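Local coordinates for protein diacylglycerol lipase (Aspergillus oryzae, PDB 5XK2) that probably hydrolyses the ester bonds of mono- and diacylglycerols as a fungal class 3 lipase of the alpha/beta-hydrolase fold, at residues Y178-V183 against N198-H203; D206-L211 against H266-Y271; I221-Y226 against V240-G245. All coordinates share one frame; numbering follows the deposited sequence.

Contact 1: residues Y178-V183 against N198-H203; sequences YAAPRV and NYRFTH
Tyr-178 and Phe-201 meet where two neighbouring parallel strands of the central alpha/beta-hydrolase sheet, 173-178 and 198-203, come to the end of their shared run; the chain between them forms helix 186-195, a right-handed beta-alpha-beta crossover. Both rings stand on the same face of the sheet and point the same way. On Phe-201, CG lies anti to the carbonyl carbon (chi1 -61°), a setting Tyr-178 shares, and the planes come out only 9° apart with ring centroids at 4.6 Å, an offset pair. Followed outward, Phe-201 CB passes beside CA and CD1 of Tyr-178, CG lies near CD1, CD1 approaches Tyr-178 CD1 to 3.4 Å, CE1 settles against Tyr-178 CE1, which lies over the Phe-201 face toward its rim, and CZ reaches the same CE1 from farther off. Helix 14-27 packs on this face: Phe-18 meets Phe-201 edge-to-face, and the Phe-18 carbonyl oxygen is hydrogen-bonded to Tyr-178 OH. Beyond the strand end, Ala-179 N gives a bent hydrogen bond to Phe-201 O (3.0 Å), approaching from above the carbonyl plane. Arg-200 NE bonds Ile-221 O, while its NH1 donates in the guanidinium plane to a water that donates to Phe-201 O and, at 2.7 Å, to Ala-180 O.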
loop_
_atom_site.group_PDB
_atom_site.type_symbol
_atom_site.label_atom_id
_atom_site.label_comp_id
_atom_site.label_asym_id
_atom_site.label_seq_id
_atom_site.Cartn_x
_atom_site.Cartn_y
_atom_site.Cartn_z
ATOM N N TYR A 178 -13.878 -11.342 -5.387
ATOM C CA TYR A 178 -13.645 -11.272 -3.943
ATOM C C TYR A 178 -12.948 -9.967 -3.625
ATOM O O TYR A 178 -11.866 -9.732 -4.129
ATOM C CB TYR A 178 -12.788 -12.458 -3.486
ATOM C CG TYR A 178 -13.438 -13.806 -3.705
ATOM C CD1 TYR A 178 -14.276 -14.355 -2.729
ATOM C CD2 TYR A 178 -13.212 -14.536 -4.880
ATOM C CE1 TYR A 178 -14.894 -15.597 -2.917
ATOM C CE2 TYR A 178 -13.807 -15.779 -5.071
ATOM C CZ TYR A 178 -14.652 -16.299 -4.092
ATOM O OH TYR A 178 -15.238 -17.536 -4.299
ATOM N N ALA A 179 -13.565 -9.124 -2.797
ATOM C CA ALA A 179 -12.925 -7.887 -2.327
ATOM C C ALA A 179 -12.723 -6.881 -3.449
ATOM O O ALA A 179 -11.743 -6.150 -3.465
ATOM C CB ALA A 179 -11.557 -8.188 -1.657
ATOM N N ALA A 180 -13.661 -6.833 -4.385
ATOM C CA ALA A 180 -13.493 -5.986 -5.558
ATOM C C ALA A 180 -13.740 -4.516 -5.270
ATOM O O ALA A 180 -14.736 -4.157 -4.626
ATOM C CB ALA A 180 -14.450 -6.438 -6.672
ATOM N N PRO A 181 -12.868 -3.661 -5.794
ATOM C CA PRO A 181 -13.185 -2.246 -6.024
ATOM C C PRO A 181 -14.412 -2.087 -6.921
ATOM O O PRO A 181 -14.759 -3.009 -7.653
ATOM C CB PRO A 181 -11.955 -1.716 -6.769
ATOM C CG PRO A 181 -10.844 -2.691 -6.470
ATOM C CD PRO A 181 -11.512 -4.033 -6.252
ATOM N N ARG A 182 -15.030 -0.908 -6.894
ATOM C CA ARG A 182 -16.027 -0.548 -7.914
ATOM C C ARG A 182 -15.363 -0.444 -9.295
ATOM O O ARG A 182 -14.169 -0.095 -9.388
ATOM C CB ARG A 182 -16.694 0.775 -7.568
ATOM C CG ARG A 182 -17.476 0.729 -6.271
ATOM C CD ARG A 182 -18.235 2.027 -6.047
ATOM N NE ARG A 182 -19.021 1.957 -4.807
ATOM C CZ ARG A 182 -18.657 2.488 -3.645
ATOM N NH1 ARG A 182 -17.507 3.159 -3.530
ATOM N NH2 ARG A 182 -19.462 2.357 -2.581
ATOM N N VAL A 183 -16.075 -0.895 -10.329
ATOM C CA VAL A 183 -15.617 -0.737 -11.711
ATOM C C VAL A 183 -16.491 0.063 -12.659
ATOM O O VAL A 183 -16.073 0.357 -13.769
ATOM C CB VAL A 183 -15.377 -2.106 -12.344
ATOM C CG1 VAL A 183 -14.344 -2.866 -11.504
ATOM C CG2 VAL A 183 -16.680 -2.920 -12.423
ATOM N N ASN A 198 -23.518 -13.243 -10.721
ATOM C CA ASN A 198 -22.523 -12.379 -10.085
ATOM C C ASN A 198 -22.371 -12.673 -8.611
ATOM O O ASN A 198 -23.343 -12.563 -7.853
ATOM C CB ASN A 198 -22.910 -10.917 -10.236
ATOM C CG ASN A 198 -23.047 -10.505 -11.691
ATOM O OD1 ASN A 198 -22.131 -10.699 -12.473
ATOM N ND2 ASN A 198 -24.199 -9.940 -12.050
ATOM N N TYR A 199 -21.161 -13.025 -8.189
ATOM C CA TYR A 199 -20.907 -13.171 -6.756
ATOM C C TYR A 199 -19.759 -12.264 -6.347
ATOM O O TYR A 199 -18.575 -12.645 -6.403
ATOM C CB TYR A 199 -20.603 -14.644 -6.440
ATOM C CG TYR A 199 -21.693 -15.521 -6.987
ATOM C CD1 TYR A 199 -22.901 -15.637 -6.309
ATOM C CD2 TYR A 199 -21.539 -16.195 -8.196
ATOM C CE1 TYR A 199 -23.951 -16.406 -6.838
ATOM C CE2 TYR A 199 -22.581 -16.979 -8.726
ATOM C CZ TYR A 199 -23.784 -17.072 -8.025
ATOM O OH TYR A 199 -24.834 -17.829 -8.504
ATOM N N ARG A 200 -20.135 -11.108 -5.815
ATOM C CA ARG A 200 -19.181 -10.098 -5.384
ATOM C C ARG A 200 -19.158 -10.071 -3.866
ATOM O O ARG A 200 -20.216 -9.979 -3.224
ATOM C CB ARG A 200 -19.544 -8.710 -5.938
ATOM C CG ARG A 200 -18.583 -7.608 -5.415
ATOM C CD ARG A 200 -18.941 -6.235 -5.975
ATOM N NE ARG A 200 -20.242 -5.740 -5.493
ATOM C CZ ARG A 200 -20.459 -5.179 -4.300
ATOM N NH1 ARG A 200 -19.456 -5.031 -3.429
ATOM N NH2 ARG A 200 -21.685 -4.737 -3.987
ATOM N N PHE A 201 -17.959 -10.165 -3.298
ATOM C CA PHE A 201 -17.801 -10.265 -1.844
ATOM C C PHE A 201 -17.146 -9.059 -1.227
ATOM O O PHE A 201 -16.276 -8.429 -1.818
ATOM C CB PHE A 201 -16.971 -11.507 -1.495
ATOM C CG PHE A 201 -17.614 -12.781 -1.943
ATOM C CD1 PHE A 201 -17.429 -13.233 -3.235
ATOM C CD2 PHE A 201 -18.414 -13.507 -1.083
ATOM C CE1 PHE A 201 -18.025 -14.416 -3.672
ATOM C CE2 PHE A 201 -19.031 -14.672 -1.504
ATOM C CZ PHE A 201 -18.838 -15.128 -2.810
ATOM N N THR A 202 -17.561 -8.760 -0.001
ATOM C CA THR A 202 -16.869 -7.798 0.846
ATOM C C THR A 202 -16.652 -8.419 2.216
ATOM O O THR A 202 -17.307 -9.403 2.581
ATOM C CB THR A 202 -17.675 -6.529 1.056
ATOM O OG1 THR A 202 -18.915 -6.894 1.688
ATOM C CG2 THR A 202 -17.952 -5.810 -0.291
ATOM N N HIS A 203 -15.734 -7.852 2.979
ATOM C CA HIS A 203 -15.436 -8.424 4.287
ATOM C C HIS A 203 -15.314 -7.328 5.311
ATOM O O HIS A 203 -14.372 -6.536 5.242
ATOM C CB HIS A 203 -14.137 -9.233 4.226
ATOM C CG HIS A 203 -13.768 -9.866 5.537
ATOM N ND1 HIS A 203 -12.484 -9.846 6.034
ATOM C CD2 HIS A 203 -14.523 -10.516 6.460
ATOM C CE1 HIS A 203 -12.452 -10.478 7.199
ATOM N NE2 HIS A 203 -13.673 -10.889 7.483
HETATM O O HOH W 1 -16.620 -5.771 -3.478
#

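Contact 2: residues D206-L211 against H266-Y271; sequences DPVPKL and HSHVWY
Asp-206 reaches His-268 and Tyr-271 through a single carboxylate oxygen, OD2, which accepts two hydrogen bonds. His-268 ND1 donates to Asp-206 OD2 across 2.8 Å on its syn side, nearly straight at 168° and in the plane of the imidazole. Tyr-271 OH donates to the anti lone pair, with 2.6 Å between OH and Asp-206 OD2. The carboxylate is turned 60° from the histidine ring, and the side chains of Asp-206 and Tyr-271 cross at about a right angle. The other oxygen, OD1, serves its own loop: Val-208 N donates to Asp-206 OD1 at 3.0 Å from above the carboxylate plane, closing an Asx turn. Together these bonds hold the carboxylate against rotation.

Van der Waals contacts complete the interface. Val-208 CG2 sits over the centre of the imidazole, 3.5 Å from the His-268 ring centroid, as a CH-pi contact, while CB of the same valine presses on CE1. Ser-267 CB packs against Asp-206 CB at 4.0 Å, the serine OG bonding Asp-205. Pro-209 runs past Tyr-271 in the opposite direction, CG nearest the hydroxyl.

At the other ring nitrogen, His-268 NE2 is hydrogen-bonded to Ser-153 OG. Serine, histidine and aspartate thus line up in charge-relay geometry, consistent with the Ser-His-Asp catalytic triad of alpha/beta-hydrolase lipases.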
loop_
_atom_site.group_PDB
_atom_site.type_symbol
_atom_site.label_atom_id
_atom_site.label_comp_id
_atom_site.label_asym_id
_atom_site.label_seq_id
_atom_site.Cartn_x
_atom_site.Cartn_y
_atom_site.Cartn_z
ATOM N N ASP A 206 -13.286 -3.771 5.170
ATOM C CA ASP A 206 -12.270 -3.705 4.096
ATOM C C ASP A 206 -12.378 -2.371 3.327
ATOM O O ASP A 206 -13.443 -2.006 2.864
ATOM C CB ASP A 206 -12.495 -4.905 3.166
ATOM C CG ASP A 206 -11.536 -4.946 1.984
ATOM O OD1 ASP A 206 -10.639 -4.080 1.869
ATOM O OD2 ASP A 206 -11.695 -5.889 1.175
ATOM N N PRO A 207 -11.282 -1.592 3.269
ATOM C CA PRO A 207 -11.390 -0.291 2.590
ATOM C C PRO A 207 -11.480 -0.356 1.058
ATOM O O PRO A 207 -11.977 0.586 0.426
ATOM C CB PRO A 207 -10.104 0.433 3.005
ATOM C CG PRO A 207 -9.120 -0.663 3.273
ATOM C CD PRO A 207 -9.956 -1.795 3.891
ATOM N N VAL A 208 -10.967 -1.429 0.464
ATOM C CA VAL A 208 -10.810 -1.450 -0.988
ATOM C C VAL A 208 -12.147 -1.409 -1.752
ATOM O O VAL A 208 -12.243 -0.669 -2.728
ATOM C CB VAL A 208 -9.929 -2.651 -1.410
ATOM C CG1 VAL A 208 -9.819 -2.746 -2.939
ATOM C CG2 VAL A 208 -8.509 -2.473 -0.798
ATOM N N PRO A 209 -13.190 -2.139 -1.304
ATOM C CA PRO A 209 -14.487 -2.041 -1.995
ATOM C C PRO A 209 -15.161 -0.672 -1.877
ATOM O O PRO A 209 -16.270 -0.517 -2.386
ATOM C CB PRO A 209 -15.334 -3.148 -1.337
ATOM C CG PRO A 209 -14.306 -4.157 -0.909
ATOM C CD PRO A 209 -13.191 -3.279 -0.369
ATOM N N LYS A 210 -14.598 0.247 -1.094
ATOM C CA LYS A 210 -15.156 1.591 -1.034
ATOM C C LYS A 210 -14.563 2.539 -2.070
ATOM O O LYS A 210 -14.899 3.726 -2.084
ATOM C CB LYS A 210 -14.953 2.185 0.358
ATOM C CG LYS A 210 -15.658 1.405 1.414
ATOM C CD LYS A 210 -15.346 1.971 2.788
ATOM C CE LYS A 210 -15.588 0.941 3.817
ATOM N NZ LYS A 210 -15.344 1.508 5.160
ATOM N N LEU A 211 -13.671 2.019 -2.909
ATOM C CA LEU A 211 -13.001 2.817 -3.941
ATOM C C LEU A 211 -13.238 2.229 -5.320
ATOM O O LEU A 211 -13.390 1.020 -5.464
ATOM C CB LEU A 211 -11.498 2.890 -3.681
ATOM C CG LEU A 211 -11.089 3.601 -2.392
ATOM C CD1 LEU A 211 -9.588 3.499 -2.245
ATOM C CD2 LEU A 211 -11.555 5.051 -2.415
ATOM N N HIS A 266 -6.294 -5.063 7.044
ATOM C CA HIS A 266 -6.259 -6.478 7.418
ATOM C C HIS A 266 -7.491 -7.224 6.881
ATOM O O HIS A 266 -7.393 -8.376 6.475
ATOM C CB HIS A 266 -6.175 -6.624 8.943
ATOM C CG HIS A 266 -7.389 -6.128 9.664
ATOM N ND1 HIS A 266 -8.424 -6.960 10.042
ATOM C CD2 HIS A 266 -7.762 -4.875 10.028
ATOM C CE1 HIS A 266 -9.368 -6.245 10.637
ATOM N NE2 HIS A 266 -8.991 -4.980 10.643
ATOM N N SER A 267 -8.637 -6.544 6.854
ATOM C CA SER A 267 -9.890 -7.167 6.400
ATOM C C SER A 267 -9.823 -7.565 4.929
ATOM O O SER A 267 -10.514 -8.478 4.488
ATOM C CB SER A 267 -11.071 -6.219 6.617
ATOM O OG SER A 267 -11.261 -6.021 8.021
ATOM N N HIS A 268 -8.973 -6.876 4.172
ATOM C CA HIS A 268 -8.893 -7.097 2.728
ATOM C C HIS A 268 -8.312 -8.451 2.357
ATOM O O HIS A 268 -8.596 -8.953 1.267
ATOM C CB HIS A 268 -8.033 -5.993 2.066
ATOM C CG HIS A 268 -8.055 -6.014 0.568
ATOM N ND1 HIS A 268 -9.218 -5.884 -0.163
ATOM C CD2 HIS A 268 -7.046 -6.080 -0.336
ATOM C CE1 HIS A 268 -8.924 -5.896 -1.456
ATOM N NE2 HIS A 268 -7.612 -6.011 -1.586
ATOM N N VAL A 269 -7.456 -9.015 3.212
ATOM C CA VAL A 269 -6.741 -10.213 2.805
ATOM C C VAL A 269 -7.385 -11.495 3.300
ATOM O O VAL A 269 -6.922 -12.572 2.936
ATOM C CB VAL A 269 -5.256 -10.160 3.243
ATOM C CG1 VAL A 269 -4.641 -8.855 2.759
ATOM C CG2 VAL A 269 -5.129 -10.266 4.760
ATOM N N TRP A 270 -8.466 -11.385 4.085
ATOM C CA TRP A 270 -9.131 -12.580 4.596
ATOM C C TRP A 270 -10.530 -12.695 3.992
ATOM O O TRP A 270 -11.483 -12.133 4.529
ATOM C CB TRP A 270 -9.229 -12.507 6.138
ATOM C CG TRP A 270 -7.888 -12.491 6.804
ATOM C CD1 TRP A 270 -7.215 -11.403 7.274
ATOM C CD2 TRP A 270 -7.036 -13.629 7.051
ATOM N NE1 TRP A 270 -5.991 -11.791 7.801
ATOM C CE2 TRP A 270 -5.865 -13.146 7.670
ATOM C CE3 TRP A 270 -7.150 -14.995 6.790
ATOM C CZ2 TRP A 270 -4.812 -13.993 8.042
ATOM C CZ3 TRP A 270 -6.099 -15.839 7.183
ATOM C CH2 TRP A 270 -4.956 -15.328 7.794
ATOM N N TYR A 271 -10.638 -13.472 2.912
ATOM C CA TYR A 271 -11.923 -13.754 2.270
ATOM C C TYR A 271 -12.001 -15.263 2.210
ATOM O O TYR A 271 -11.549 -15.885 1.258
ATOM C CB TYR A 271 -11.965 -13.103 0.869
ATOM C CG TYR A 271 -12.366 -11.648 0.911
ATOM C CD1 TYR A 271 -11.492 -10.667 1.400
ATOM C CD2 TYR A 271 -13.631 -11.255 0.500
ATOM C CE1 TYR A 271 -11.884 -9.319 1.463
ATOM C CE2 TYR A 271 -14.028 -9.913 0.549
ATOM C CZ TYR A 271 -13.156 -8.959 1.040
ATOM O OH TYR A 271 -13.565 -7.647 1.090
#

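Contact 3: residues I221-Y226 against V240-G245; sequences ISPEYY and VTVLDG
Tyr-225 and Val-242 stand side by side across an antiparallel strand pair, 224-226 against 240-243, that closes one edge of the central alpha/beta-hydrolase sheet; 240-243 is the outermost strand there within the chain. The backbone is the tight part. Glu-224 and Leu-243 form one hydrogen-bonded pair, with Glu-224 N to Leu-243 O at 2.8 Å and nearly straight, and Tyr-226 and Thr-241 form the next. Between them the non-hydrogen-bonded pair of Tyr-225 and Val-242 is accompanied by a CA-H...O contact from Val-242 CA to Glu-224 O, 3.4 Å long.

On the face carrying Tyr-225, CG of that tyrosine is anti to the carbonyl carbon (chi1 -70°), and the ring lies alongside Val-242: Tyr-225 CE2 meets Val-242 CG2 at 3.6 Å, while CG1 of the valine stands over one face toward the rim. Pro-223, whose preceding peptide bond is cis, meets Val-242 CG1 through its CB at 3.7 Å, and Val-240 CG1 comes to the edge of the tyrosine ring. Phe-18 meets the Tyr-225 ring edge-to-face, and Phe-201 also touches it. On the other face of the sheet, Glu-224 extends away from the backbone, and its OE2 bonds Thr-202 OG1 and Asn-252 N.

The outer strand is the looser side. Val-242 and Asp-244 are exposed, and Leu-243 CD1 reaches Tyr-226 CB only at 4.2 Å. Past the last backbone pair, Gly-245 N makes a weak bond of 3.1 Å to Ser-222 OG; the backbone angles at Gly-245 suit glycine. At the other end a water donates to Tyr-226 O and lies 2.7 Å from Thr-241 OG1.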
loop_
_atom_site.group_PDB
_atom_site.type_symbol
_atom_site.label_atom_id
_atom_site.label_comp_id
_atom_site.label_asym_id
_atom_site.label_seq_id
_atom_site.Cartn_x
_atom_site.Cartn_y
_atom_site.Cartn_z
ATOM N N ILE A 221 -21.764 -3.415 -8.602
ATOM C CA ILE A 221 -22.574 -4.533 -9.030
ATOM C C ILE A 221 -23.301 -5.107 -7.820
ATOM O O ILE A 221 -22.738 -5.181 -6.724
ATOM C CB ILE A 221 -21.686 -5.612 -9.682
ATOM C CG1 ILE A 221 -21.040 -5.036 -10.940
ATOM C CG2 ILE A 221 -22.468 -6.889 -9.975
ATOM C CD1 ILE A 221 -19.721 -5.753 -11.319
ATOM N N SER A 222 -24.556 -5.494 -8.018
ATOM C CA SER A 222 -25.374 -6.072 -6.965
ATOM C C SER A 222 -25.643 -7.555 -7.280
ATOM O O SER A 222 -25.677 -7.944 -8.445
ATOM C CB SER A 222 -26.685 -5.266 -6.859
ATOM O OG SER A 222 -27.643 -5.938 -6.065
ATOM N N PRO A 223 -25.824 -8.400 -6.252
ATOM C CA PRO A 223 -25.793 -8.050 -4.824
ATOM C C PRO A 223 -24.399 -8.069 -4.218
ATOM O O PRO A 223 -23.424 -8.465 -4.854
ATOM C CB PRO A 223 -26.646 -9.157 -4.182
ATOM C CG PRO A 223 -26.369 -10.358 -5.055
ATOM C CD PRO A 223 -26.236 -9.797 -6.466
ATOM N N GLU A 224 -24.340 -7.682 -2.954
ATOM C CA GLU A 224 -23.121 -7.758 -2.152
ATOM C C GLU A 224 -23.221 -8.969 -1.245
ATOM O O GLU A 224 -24.218 -9.118 -0.529
ATOM C CB GLU A 224 -22.955 -6.481 -1.318
ATOM C CG GLU A 224 -21.803 -6.528 -0.274
ATOM C CD GLU A 224 -21.777 -5.281 0.627
ATOM O OE1 GLU A 224 -22.554 -4.331 0.396
ATOM O OE2 GLU A 224 -20.986 -5.252 1.584
ATOM N N TYR A 225 -22.194 -9.816 -1.246
ATOM C CA TYR A 225 -22.126 -10.888 -0.256
ATOM C C TYR A 225 -21.192 -10.392 0.810
ATOM O O TYR A 225 -19.970 -10.432 0.658
ATOM C CB TYR A 225 -21.626 -12.204 -0.898
ATOM C CG TYR A 225 -22.656 -12.806 -1.828
ATOM C CD1 TYR A 225 -22.807 -12.345 -3.140
ATOM C CD2 TYR A 225 -23.512 -13.802 -1.377
ATOM C CE1 TYR A 225 -23.768 -12.878 -3.972
ATOM C CE2 TYR A 225 -24.487 -14.334 -2.209
ATOM C CZ TYR A 225 -24.600 -13.867 -3.509
ATOM O OH TYR A 225 -25.577 -14.396 -4.358
ATOM N N TYR A 226 -21.788 -9.959 1.923
ATOM C CA TYR A 226 -21.069 -9.253 2.979
ATOM C C TYR A 226 -20.675 -10.247 4.052
ATOM O O TYR A 226 -21.535 -10.810 4.740
ATOM C CB TYR A 226 -21.978 -8.153 3.537
ATOM C CG TYR A 226 -21.462 -7.349 4.704
ATOM C CD1 TYR A 226 -20.154 -6.843 4.730
ATOM C CD2 TYR A 226 -22.314 -7.048 5.762
ATOM C CE1 TYR A 226 -19.718 -6.068 5.806
ATOM C CE2 TYR A 226 -21.892 -6.277 6.819
ATOM C CZ TYR A 226 -20.599 -5.794 6.841
ATOM O OH TYR A 226 -20.220 -5.023 7.921
ATOM N N VAL A 240 -22.555 -14.603 6.380
ATOM C CA VAL A 240 -22.623 -14.037 5.034
ATOM C C VAL A 240 -24.029 -13.496 4.812
ATOM O O VAL A 240 -25.015 -14.228 4.939
ATOM C CB VAL A 240 -22.295 -15.063 3.938
ATOM C CG1 VAL A 240 -22.250 -14.384 2.549
ATOM C CG2 VAL A 240 -20.947 -15.739 4.212
ATOM N N THR A 241 -24.105 -12.216 4.487
ATOM C CA THR A 241 -25.385 -11.528 4.320
ATOM C C THR A 241 -25.503 -10.987 2.907
ATOM O O THR A 241 -24.582 -10.328 2.438
ATOM C CB THR A 241 -25.504 -10.382 5.331
ATOM O OG1 THR A 241 -25.411 -10.925 6.662
ATOM C CG2 THR A 241 -26.810 -9.670 5.167
ATOM N N VAL A 242 -26.611 -11.290 2.229
ATOM C CA VAL A 242 -26.793 -10.861 0.835
ATOM C C VAL A 242 -27.561 -9.550 0.813
ATOM O O VAL A 242 -28.682 -9.469 1.335
ATOM C CB VAL A 242 -27.536 -11.933 0.001
ATOM C CG1 VAL A 242 -27.482 -11.586 -1.468
ATOM C CG2 VAL A 242 -26.898 -13.297 0.216
ATOM N N LEU A 243 -26.952 -8.511 0.239
ATOM C CA LEU A 243 -27.550 -7.182 0.244
ATOM C C LEU A 243 -27.662 -6.669 -1.173
ATOM O O LEU A 243 -26.640 -6.484 -1.837
ATOM C CB LEU A 243 -26.706 -6.213 1.068
ATOM C CG LEU A 243 -26.507 -6.627 2.513
ATOM C CD1 LEU A 243 -25.400 -5.809 3.172
ATOM C CD2 LEU A 243 -27.827 -6.442 3.276
ATOM N N ASP A 244 -28.875 -6.430 -1.665
ATOM C CA ASP A 244 -28.923 -5.947 -3.048
ATOM C C ASP A 244 -29.053 -4.426 -3.098
ATOM O O ASP A 244 -29.140 -3.770 -2.056
ATOM C CB ASP A 244 -30.009 -6.665 -3.871
ATOM C CG ASP A 244 -31.406 -6.462 -3.362
ATOM O OD1 ASP A 244 -31.604 -5.820 -2.314
ATOM O OD2 ASP A 244 -32.326 -6.988 -4.036
ATOM N N GLY A 245 -29.038 -3.868 -4.311
ATOM C CA GLY A 245 -28.963 -2.418 -4.518
ATOM C C GLY A 245 -27.605 -1.980 -5.038
ATOM O O GLY A 245 -26.606 -2.646 -4.800
HETATM O O HOH W 2 -22.805 -10.867 7.227
#

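Strand 198-203 ties the three contacts together. Contacts 1 and 3 share the central sheet, since strands 198-203 and 224-227 are neighbours in it; their centres lie 9 Å apart, and Arg-200 O probably accepts a hydrogen bond from Tyr-225 N at 2.8 Å. Contact 2, also centred 9 Å from contact 1, holds the histidine and aspartate of the probable triad. His-203 ND1 reaches Ser-267 O and Arg-182 N reaches Leu-211 O, both at 2.9 Å, and Ala-179 packs on Tyr-271. Contact 3 is nested within the chain loop that contact 2 closes, yet the two do not touch, their nearest atoms being about 6 Å apart.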